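Local coordinates for thioredoxin-like protein (PDB 3TY1) that is of unknown function but, as a galactose mutarotase-like supersandwich protein, probably binds carbohydrate and may act as an aldose 1-epimerase, at residues Gly76-Met81 against Tyr349-His353. Residue numbers count along the deposited sequence, not the author numbering.
Sequences GFGSRM and YTLLH
Gly76-Ser79 forms a type I' turn, Phe77 and Gly78 both at positive phi, closing a beta-hairpin with a two-residue loop: Ser79 N to Gly76 O 2.9 Å, Gly76 N to Ser79 O 3.1 Å. Strand 79-81 then runs roughly antiparallel to strand 349-352 (156° between N-to-C directions, closest axis approach 8.0 Å), with Phe77 CA 6.2 Å from His353 CA and Met81 CA 7.4 Å from Leu351 CA. No hydrogen bond joins them directly; Ser79 and Met81 face Tyr349 and Leu351, as in face-to-face sheet packing. Phe77 (chi1 m) and His353 (chi1 p) form an offset stack, centroids 4.3 Å apart, planes at 12°. Leu351 points into the hairpin, CD2 3.2 Å from Gly76 O, CD1 4.2 Å from Ser79 OG. Selenomethionine Met81 (mtt) lays CE 3.3 Å from Leu351 N. One water bridges Ser79 OG (2.7 Å) and Leu352 O (2.8 Å). The hairpin thus packs the six-stranded sheet's edge onto the supersandwich's ten-stranded antiparallel sheet, where strand 342-352 lies between strands 189-198 and 285-291, while Leu352 points away, against helix 355-369.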
ATOM      1  N   GLY A  76       1.751  29.156 -18.577  1.00 26.92           N
ATOM      2  CA  GLY A  76       2.218  29.916 -19.716  1.00 28.49           C
ATOM      3  C   GLY A  76       1.418  31.181 -19.919  1.00 29.45           C
ATOM      4  O   GLY A  76       0.357  31.376 -19.303  1.00 31.99           O
ATOM      5  N   PHE A  77       1.945  32.046 -20.767  1.00 31.74           N
ATOM      6  CA  PHE A  77       1.282  33.281 -21.153  1.00 31.55           C
ATOM      7  C   PHE A  77       0.821  34.145 -19.966  1.00 33.83           C
ATOM      8  O   PHE A  77      -0.223  34.787 -20.046  1.00 36.75           O
ATOM      9  CB  PHE A  77       0.118  32.943 -22.091  1.00 31.29           C
ATOM     10  CG  PHE A  77       0.539  32.152 -23.312  1.00 29.61           C
ATOM     11  CD1 PHE A  77       1.044  32.808 -24.439  1.00 34.04           C
ATOM     12  CD2 PHE A  77       0.471  30.749 -23.323  1.00 29.91           C
ATOM     13  CE1 PHE A  77       1.423  32.087 -25.584  1.00 34.40           C
ATOM     14  CE2 PHE A  77       0.875  30.013 -24.454  1.00 29.34           C
ATOM     15  CZ  PHE A  77       1.353  30.696 -25.594  1.00 33.08           C
ATOM     16  N   GLY A  78       1.573  34.129 -18.873  1.00 34.69           N
ATOM     17  CA  GLY A  78       1.251  34.920 -17.682  1.00 35.62           C
ATOM     18  C   GLY A  78       0.126  34.351 -16.827  1.00 36.92           C
ATOM     19  O   GLY A  78      -0.424  35.045 -15.990  1.00 37.01           O
ATOM     20  N   SER A  79      -0.216  33.082 -17.018  1.00 34.32           N
ATOM     21  CA  SER A  79      -1.330  32.479 -16.293  1.00 33.43           C
ATOM     22  C   SER A  79      -1.031  30.994 -16.076  1.00 32.50           C
ATOM     23  O   SER A  79       0.102  30.516 -16.298  1.00 30.21           O
ATOM     24  CB  SER A  79      -2.642  32.715 -17.080  1.00 33.22           C
ATOM     25  OG  SER A  79      -3.811  32.256 -16.394  1.00 30.82           O
ATOM     26  N   ARG A  80      -2.042  30.269 -15.628  1.00 32.42           N
ATOM     27  CA  ARG A  80      -1.909  28.831 -15.414  1.00 31.96           C
ATOM     28  C   ARG A  80      -3.243  28.172 -15.322  1.00 31.36           C
ATOM     29  O   ARG A  80      -4.232  28.826 -15.006  1.00 31.19           O
ATOM     30  CB  ARG A  80      -1.168  28.512 -14.110  1.00 33.79           C
ATOM     31  CG  ARG A  80      -1.945  28.782 -12.856  1.00 38.90           C
ATOM     32  CD  ARG A  80      -1.383  28.089 -11.603  1.00 43.79           C
ATOM     33  NE  ARG A  80      -2.342  28.381 -10.526  1.00 45.83           N
ATOM     34  CZ  ARG A  80      -2.264  27.964  -9.258  1.00 46.75           C
ATOM     35  NH1 ARG A  80      -1.289  27.169  -8.843  1.00 42.95           N
ATOM     36  NH2 ARG A  80      -3.208  28.338  -8.404  1.00 43.88           N
HETATM   37  N   MSE A  81      -3.241  26.861 -15.567  1.00 27.89           N
HETATM   38  CA  MSE A  81      -4.363  26.009 -15.267  1.00 27.44           C
HETATM   39  C   MSE A  81      -3.876  25.164 -14.094  1.00 27.13           C
HETATM   40  O   MSE A  81      -2.894  24.408 -14.201  1.00 24.62           O
HETATM   41  CB  MSE A  81      -4.743  25.093 -16.440  1.00 28.03           C
HETATM   42  CG  MSE A  81      -5.066  25.797 -17.764  1.00 34.08           C
HETATM   43 SE   MSE A  81      -5.631  24.411 -19.050  0.75 28.03          SE
HETATM   44  CE  MSE A  81      -5.558  25.597 -20.524  1.00 38.11           C
ATOM     45  N   TYR A 349      -8.109  21.751 -24.521  1.00 27.94           N
ATOM     46  CA  TYR A 349      -7.952  22.722 -23.437  1.00 28.33           C
ATOM     47  C   TYR A 349      -7.158  23.912 -23.954  1.00 28.23           C
ATOM     48  O   TYR A 349      -6.077  23.743 -24.567  1.00 27.06           O
ATOM     49  CB  TYR A 349      -7.167  22.084 -22.293  1.00 27.78           C
ATOM     50  CG  TYR A 349      -7.875  21.004 -21.543  1.00 29.44           C
ATOM     51  CD1 TYR A 349      -8.053  19.716 -22.093  1.00 26.31           C
ATOM     52  CD2 TYR A 349      -8.393  21.251 -20.280  1.00 31.48           C
ATOM     53  CE1 TYR A 349      -8.735  18.711 -21.381  1.00 28.24           C
ATOM     54  CE2 TYR A 349      -9.071  20.251 -19.551  1.00 28.10           C
ATOM     55  CZ  TYR A 349      -9.239  18.989 -20.122  1.00 31.57           C
ATOM     56  OH  TYR A 349      -9.898  18.022 -19.394  1.00 32.88           O
ATOM     57  N   THR A 350      -7.708  25.114 -23.778  1.00 29.34           N
ATOM     58  CA  THR A 350      -7.065  26.296 -24.282  1.00 29.35           C
ATOM     59  C   THR A 350      -6.874  27.289 -23.145  1.00 30.79           C
ATOM     60  O   THR A 350      -7.830  27.638 -22.426  1.00 31.93           O
ATOM     61  CB  THR A 350      -7.877  26.965 -25.403  1.00 30.26           C
ATOM     62  OG1 THR A 350      -8.218  25.998 -26.413  1.00 30.56           O
ATOM     63  CG2 THR A 350      -7.091  28.139 -26.029  1.00 32.36           C
ATOM     64  N   LEU A 351      -5.658  27.783 -23.022  1.00 28.55           N
ATOM     65  CA  LEU A 351      -5.335  28.828 -22.066  1.00 30.16           C
ATOM     66  C   LEU A 351      -5.562  30.173 -22.796  1.00 32.71           C
ATOM     67  O   LEU A 351      -4.843  30.555 -23.741  1.00 31.45           O
ATOM     68  CB  LEU A 351      -3.898  28.669 -21.549  1.00 29.89           C
ATOM     69  CG  LEU A 351      -3.564  29.515 -20.294  1.00 32.54           C
ATOM     70  CD1 LEU A 351      -4.503  29.116 -19.159  1.00 33.62           C
ATOM     71  CD2 LEU A 351      -2.116  29.353 -19.859  1.00 35.11           C
ATOM     72  N   LEU A 352      -6.597  30.875 -22.351  1.00 32.85           N
ATOM     73  CA  LEU A 352      -7.036  32.130 -22.940  1.00 29.51           C
ATOM     74  C   LEU A 352      -6.274  33.233 -22.217  1.00 32.42           C
ATOM     75  O   LEU A 352      -6.296  33.320 -20.969  1.00 33.92           O
ATOM     76  CB  LEU A 352      -8.559  32.259 -22.760  1.00 32.61           C
ATOM     77  CG  LEU A 352      -9.461  31.049 -23.153  1.00 33.48           C
ATOM     78  CD1 LEU A 352     -10.885  31.272 -22.676  1.00 32.29           C
ATOM     79  CD2 LEU A 352      -9.414  30.746 -24.660  1.00 36.08           C
ATOM     80  N   HIS A 353      -5.510  34.032 -22.965  1.00 34.41           N
ATOM     81  CA  HIS A 353      -4.586  34.998 -22.318  1.00 34.50           C
ATOM     82  C   HIS A 353      -4.765  36.434 -22.811  1.00 37.88           C
ATOM     83  O   HIS A 353      -3.895  37.261 -22.600  1.00 38.70           O
ATOM     84  CB  HIS A 353      -3.132  34.532 -22.449  1.00 34.49           C
ATOM     85  CG  HIS A 353      -2.669  34.318 -23.866  1.00 34.29           C
ATOM     86  ND1 HIS A 353      -2.091  35.314 -24.620  1.00 38.55           N
ATOM     87  CD2 HIS A 353      -2.693  33.215 -24.655  1.00 33.47           C
ATOM     88  CE1 HIS A 353      -1.787  34.834 -25.819  1.00 41.53           C
ATOM     89  NE2 HIS A 353      -2.149  33.562 -25.868  1.00 36.93           N
TER
HETATM   90  O   HOH W   1      -5.358  32.133 -18.645  1.00 53.85           O